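Coenzyme Q-binding protein COQ10 START domain-containing protein (Thermus thermophilus, PDB 2D4R) is of unknown function but, as a putative member of the START lipid-transfer superfamily, probably binds a lipid or other hydrophobic ligand such as coenzyme Q. Local coordinates at residues G26-L31 with E35-V40; V102-T107 with E129-L134. All coordinates share one frame; numbering follows the deposited sequence.

Contact 1 (G26-L31 with E35-V40)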
loop_
_atom_site.group_PDB
_atom_site.type_symbol
_atom_site.label_atom_id
_atom_site.label_comp_id
_atom_site.label_asym_id
_atom_site.label_seq_id
_atom_site.Cartn_x
_atom_site.Cartn_y
_atom_site.Cartn_z
ATOM N N GLY A 26 -3.088 -12.341 2.185
ATOM C CA GLY A 26 -2.407 -13.140 1.189
ATOM C C GLY A 26 -1.284 -12.373 0.511
ATOM O O GLY A 26 -0.339 -12.962 -0.010
ATOM N N LEU A 27 -1.384 -11.049 0.513
ATOM C CA LEU A 27 -0.379 -10.205 -0.126
ATOM C C LEU A 27 0.829 -10.072 0.796
ATOM O O LEU A 27 1.961 -9.931 0.337
ATOM C CB LEU A 27 -0.960 -8.816 -0.403
ATOM C CG LEU A 27 -0.546 -8.041 -1.662
ATOM C CD1 LEU A 27 -1.158 -6.650 -1.602
ATOM C CD2 LEU A 27 0.947 -7.946 -1.776
ATOM N N LYS A 28 0.577 -10.126 2.100
ATOM C CA LYS A 28 1.575 -9.726 3.085
ATOM C C LYS A 28 2.945 -10.415 2.961
ATOM O O LYS A 28 3.979 -9.759 3.105
ATOM C CB LYS A 28 1.032 -9.930 4.505
ATOM C CG LYS A 28 1.842 -9.173 5.568
ATOM C CD LYS A 28 2.243 -10.050 6.756
ATOM C CE LYS A 28 3.266 -11.120 6.388
ATOM N NZ LYS A 28 3.927 -11.686 7.608
ATOM N N PRO A 29 2.975 -11.737 2.693
ATOM C CA PRO A 29 4.267 -12.433 2.574
ATOM C C PRO A 29 5.214 -11.917 1.492
ATOM O O PRO A 29 6.396 -12.197 1.533
ATOM C CB PRO A 29 3.874 -13.894 2.349
ATOM C CG PRO A 29 2.496 -13.999 2.927
ATOM C CD PRO A 29 1.845 -12.680 2.616
ATOM N N TYR A 30 4.694 -11.168 0.527
ATOM C CA TYR A 30 5.512 -10.655 -0.575
ATOM C C TYR A 30 5.893 -9.189 -0.373
ATOM O O TYR A 30 6.538 -8.582 -1.234
ATOM C CB TYR A 30 4.770 -10.814 -1.907
ATOM C CG TYR A 30 4.441 -12.255 -2.235
ATOM C CD1 TYR A 30 3.298 -12.876 -1.705
ATOM C CD2 TYR A 30 5.290 -13.012 -3.045
ATOM C CE1 TYR A 30 3.019 -14.220 -1.979
ATOM C CE2 TYR A 30 5.019 -14.352 -3.320
ATOM C CZ TYR A 30 3.884 -14.945 -2.785
ATOM O OH TYR A 30 3.625 -16.261 -3.058
ATOM N N LEU A 31 5.484 -8.624 0.766
ATOM C CA LEU A 31 5.861 -7.263 1.149
ATOM C C LEU A 31 7.031 -7.291 2.143
ATOM O O LEU A 31 6.852 -7.443 3.356
ATOM C CB LEU A 31 4.657 -6.547 1.767
ATOM C CG LEU A 31 3.333 -6.664 0.993
ATOM C CD1 LEU A 31 2.284 -5.827 1.660
ATOM C CD2 LEU A 31 3.502 -6.213 -0.444
ATOM N N GLU A 35 6.385 -6.151 8.345
ATOM C CA GLU A 35 6.639 -7.181 9.343
ATOM C C GLU A 35 5.342 -7.878 9.748
ATOM O O GLU A 35 5.313 -9.090 9.945
ATOM C CB GLU A 35 7.281 -6.554 10.577
ATOM C CG GLU A 35 7.407 -7.509 11.748
ATOM C CD GLU A 35 7.342 -6.812 13.096
ATOM O OE1 GLU A 35 8.398 -6.351 13.581
ATOM O OE2 GLU A 35 6.235 -6.727 13.672
ATOM N N SER A 36 4.273 -7.102 9.887
ATOM C CA SER A 36 2.968 -7.653 10.240
ATOM C C SER A 36 1.830 -6.866 9.584
ATOM O O SER A 36 1.824 -5.639 9.585
ATOM C CB SER A 36 2.778 -7.673 11.764
ATOM O OG SER A 36 2.708 -6.373 12.303
ATOM N N LEU A 37 0.872 -7.587 9.018
ATOM C CA LEU A 37 -0.304 -6.959 8.447
ATOM C C LEU A 37 -1.516 -7.826 8.770
ATOM O O LEU A 37 -1.686 -8.909 8.216
ATOM C CB LEU A 37 -0.136 -6.806 6.930
ATOM C CG LEU A 37 -0.976 -5.744 6.215
ATOM C CD1 LEU A 37 -0.797 -5.871 4.693
ATOM C CD2 LEU A 37 -2.436 -5.909 6.596
ATOM N N GLU A 38 -2.350 -7.343 9.682
ATOM C CA GLU A 38 -3.514 -8.101 10.115
ATOM C C GLU A 38 -4.829 -7.367 9.841
ATOM O O GLU A 38 -5.027 -6.229 10.266
ATOM C CB GLU A 38 -3.396 -8.450 11.611
ATOM C CG GLU A 38 -2.511 -7.507 12.432
ATOM C CD GLU A 38 -2.135 -8.065 13.813
ATOM O OE1 GLU A 38 -1.784 -7.259 14.705
ATOM O OE2 GLU A 38 -2.181 -9.303 14.007
ATOM N N VAL A 39 -5.729 -8.029 9.118
ATOM C CA VAL A 39 -7.067 -7.490 8.902
ATOM C C VAL A 39 -7.868 -7.604 10.197
ATOM O O VAL A 39 -8.162 -8.710 10.654
ATOM C CB VAL A 39 -7.821 -8.246 7.779
ATOM C CG1 VAL A 39 -9.291 -7.806 7.759
ATOM C CG2 VAL A 39 -7.170 -7.971 6.425
ATOM N N VAL A 40 -8.216 -6.464 10.793
ATOM C CA VAL A 40 -8.910 -6.475 12.073
ATOM C C VAL A 40 -10.435 -6.444 11.932
ATOM O O VAL A 40 -11.149 -6.934 12.807
ATOM C CB VAL A 40 -8.488 -5.292 12.977
ATOM C CG1 VAL A 40 -7.044 -5.430 13.377
ATOM C CG2 VAL A 40 -8.728 -3.977 12.274
#
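Lys28 and Leu37 bring the two backbones together, their CA atoms 6.3 Å apart, where a 3-10 turn passes strand 34-43; near the connecting loop the chains diverge, and the CA atoms of Leu31 and Glu35 stand 8.2 Å apart. The turn carries its own backbone bonds, Tyr30 N to Leu27 O and Leu31 N to Lys28 O, each 3.0 Å. On the other side, Glu35 and Ser36 both face Val52 in a classic beta bulge, and the strand pairs along its length with strand 46-55. Lys28 carries the largest share of the contact on its side. With CG anti to the backbone N (chi1 -164°), it starts out against Leu37, and its CG lies 3.4 Å from Leu37 CB; the two side chains slide past each other in opposite directions. This is an early step of the helix-grip fold of the Bet v 1-like proteins, where the short helices after the first strand lead through this turn into one of the two outermost strands of the antiparallel sheet. Bends at chi2 and chi3 carry the lysine along the strand, with CD 3.6 Å from Leu37 N, and leave NZ 3.8 Å from Glu35 O, a loose approach. An alanine here would take away CG and CD and is likely to leave the CB of Leu37 and the backbone N beside it less covered on this side. Deeper in, Leu31 CD1 meets Leu37 CD1 at 4.3 Å, both leucines being buried, and Leu37 also rests on Trp51 of the adjacent strand.

Contact 2 (V102-T107 with E129-L134)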
loop_
_atom_site.group_PDB
_atom_site.type_symbol
_atom_site.label_atom_id
_atom_site.label_comp_id
_atom_site.label_asym_id
_atom_site.label_seq_id
_atom_site.Cartn_x
_atom_site.Cartn_y
_atom_site.Cartn_z
ATOM N N VAL A 102 -0.857 -0.628 -12.477
ATOM C CA VAL A 102 -1.244 -0.331 -11.109
ATOM C C VAL A 102 -0.626 0.988 -10.663
ATOM O O VAL A 102 0.585 1.198 -10.799
ATOM C CB VAL A 102 -0.814 -1.464 -10.146
ATOM C CG1 VAL A 102 -1.231 -1.134 -8.723
ATOM C CG2 VAL A 102 -1.465 -2.774 -10.566
ATOM N N VAL A 103 -1.471 1.877 -10.146
ATOM C CA VAL A 103 -1.013 3.174 -9.665
ATOM C C VAL A 103 -1.304 3.347 -8.179
ATOM O O VAL A 103 -2.447 3.240 -7.740
ATOM C CB VAL A 103 -1.687 4.323 -10.426
ATOM C CG1 VAL A 103 -1.033 5.645 -10.045
ATOM C CG2 VAL A 103 -1.611 4.066 -11.922
ATOM N N LEU A 104 -0.256 3.620 -7.414
ATOM C CA LEU A 104 -0.383 3.768 -5.972
ATOM C C LEU A 104 0.042 5.164 -5.534
ATOM O O LEU A 104 1.194 5.561 -5.710
ATOM C CB LEU A 104 0.474 2.718 -5.256
ATOM C CG LEU A 104 0.548 2.800 -3.733
ATOM C CD1 LEU A 104 -0.851 2.833 -3.151
ATOM C CD2 LEU A 104 1.333 1.608 -3.196
ATOM N N THR A 105 -0.893 5.896 -4.947
ATOM C CA THR A 105 -0.655 7.272 -4.547
ATOM C C THR A 105 -0.800 7.377 -3.034
ATOM O O THR A 105 -1.811 6.934 -2.467
ATOM C CB THR A 105 -1.693 8.197 -5.208
ATOM O OG1 THR A 105 -1.802 7.861 -6.593
ATOM C CG2 THR A 105 -1.297 9.653 -5.066
ATOM N N LEU A 106 0.196 7.980 -2.389
ATOM C CA LEU A 106 0.261 8.035 -0.929
ATOM C C LEU A 106 0.605 9.431 -0.399
ATOM O O LEU A 106 1.705 9.943 -0.609
ATOM C CB LEU A 106 1.295 7.025 -0.425
ATOM C CG LEU A 106 1.604 7.004 1.074
ATOM C CD1 LEU A 106 0.339 6.790 1.893
ATOM C CD2 LEU A 106 2.606 5.911 1.342
ATOM N N THR A 107 -0.349 10.043 0.290
ATOM C CA THR A 107 -0.095 11.274 1.022
ATOM C C THR A 107 0.133 10.923 2.477
ATOM O O THR A 107 -0.684 10.252 3.099
ATOM C CB THR A 107 -1.296 12.233 0.924
ATOM O OG1 THR A 107 -1.459 12.636 -0.436
ATOM C CG2 THR A 107 -1.108 13.455 1.838
ATOM N N GLU A 129 10.316 4.371 -1.750
ATOM C CA GLU A 129 10.768 3.005 -1.852
ATOM C C GLU A 129 9.664 2.096 -1.336
ATOM O O GLU A 129 9.366 1.057 -1.939
ATOM C CB GLU A 129 12.048 2.812 -1.046
ATOM C CG GLU A 129 13.240 3.610 -1.570
ATOM C CD GLU A 129 13.559 3.320 -3.032
ATOM O OE1 GLU A 129 13.106 4.093 -3.907
ATOM O OE2 GLU A 129 14.265 2.324 -3.305
ATOM N N ASN A 130 9.033 2.507 -0.236
ATOM C CA ASN A 130 7.999 1.687 0.367
ATOM C C ASN A 130 6.838 1.396 -0.573
ATOM O O ASN A 130 6.420 0.243 -0.684
ATOM C CB ASN A 130 7.493 2.321 1.664
ATOM C CG ASN A 130 8.335 1.921 2.876
ATOM O OD1 ASN A 130 9.526 2.245 2.955
ATOM N ND2 ASN A 130 7.718 1.208 3.823
ATOM N N VAL A 131 6.326 2.411 -1.265
ATOM C CA VAL A 131 5.215 2.169 -2.193
ATOM C C VAL A 131 5.621 1.480 -3.494
ATOM O O VAL A 131 4.837 0.726 -4.064
ATOM C CB VAL A 131 4.450 3.466 -2.558
ATOM C CG1 VAL A 131 3.833 4.064 -1.322
ATOM C CG2 VAL A 131 5.366 4.442 -3.243
ATOM N N GLU A 132 6.837 1.742 -3.965
ATOM C CA GLU A 132 7.388 1.004 -5.098
ATOM C C GLU A 132 7.491 -0.484 -4.759
ATOM O O GLU A 132 7.193 -1.347 -5.594
ATOM C CB GLU A 132 8.771 1.549 -5.459
ATOM C CG GLU A 132 8.750 2.778 -6.348
ATOM C CD GLU A 132 10.128 3.396 -6.505
ATOM O OE1 GLU A 132 10.213 4.541 -6.994
ATOM O OE2 GLU A 132 11.126 2.738 -6.135
ATOM N N SER A 133 7.898 -0.776 -3.524
ATOM C CA SER A 133 8.049 -2.159 -3.069
ATOM C C SER A 133 6.709 -2.828 -2.797
ATOM O O SER A 133 6.561 -4.031 -2.992
ATOM C CB SER A 133 8.891 -2.218 -1.796
ATOM O OG SER A 133 8.131 -1.801 -0.677
ATOM N N LEU A 134 5.734 -2.053 -2.335
ATOM C CA LEU A 134 4.404 -2.611 -2.140
ATOM C C LEU A 134 3.891 -3.116 -3.478
ATOM O O LEU A 134 3.175 -4.111 -3.540
ATOM C CB LEU A 134 3.440 -1.565 -1.548
ATOM C CG LEU A 134 3.529 -1.299 -0.034
ATOM C CD1 LEU A 134 2.399 -0.389 0.405
ATOM C CD2 LEU A 134 3.448 -2.609 0.736
#
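Leu104 and Leu106 of strand 102-107 pack against Val131 of helix 129-134, where the long C-terminal helix lies over the antiparallel sheet in the helix-grip fold of the START and Bet v 1-like families. Strand and helix run nearly antiparallel, at 151°, with their axes 9.2 Å apart at closest approach. Alternation along the strand turns the two leucines toward the helix and Thr105 between them away from it. The tight part centres on Val131, which fits against both leucines. Leu104 reaches it with CD2, which sits 3.7 Å from Val131 CB, while Leu106 CD2 comes to 3.5 Å from Val131 CG1. Each leucine has CG anti to its own backbone N (chi1 175° in both), a shared conformation that sends the two side chains out alike, one strand repeat apart, to meet the valine at a slant. Val131 also touches Val4 and Ala6 of strand 3-10, so its side chain bridges neighbouring strands, and Leu104 adds contacts with Trp91 and Leu135. Packing is looser one helical turn further on, where Leu104 CD2 stands 4.2 Å from Leu134 CB. All four residues that carry the contact are buried and apolar, and hydrophobic packing alone joins the segments. By contrast, Glu132 points away from the strand and is exposed to solvent, and Ser133 is partly exposed. Within the helix, the backbone carbonyl of Asn130 takes two donors from the same face of its plane, Leu134 N at 2.9 Å and, 32° out of that plane, Ser133 OG at 2.7 Å.

In the fold
From the N terminus, the chain runs through strand 3-10 and the helices 14-22 and 24-27 before contact 1 closes a short loop of three residues, between 26-31 and 35-40, at one edge of the sheet. The strands that follow build the sheet back toward strand 100-109, beside the first strand, and contact 2 then closes a longer loop of 21 residues as helix 120-144 returns over it. The two closures are in series, neither nested nor crossed, and their centres are 15 Å apart. They nevertheless meet directly: Leu31 CD1 packs 3.5 Å from Leu134 CD2, joining the turn after the short helices to the C-terminal helix.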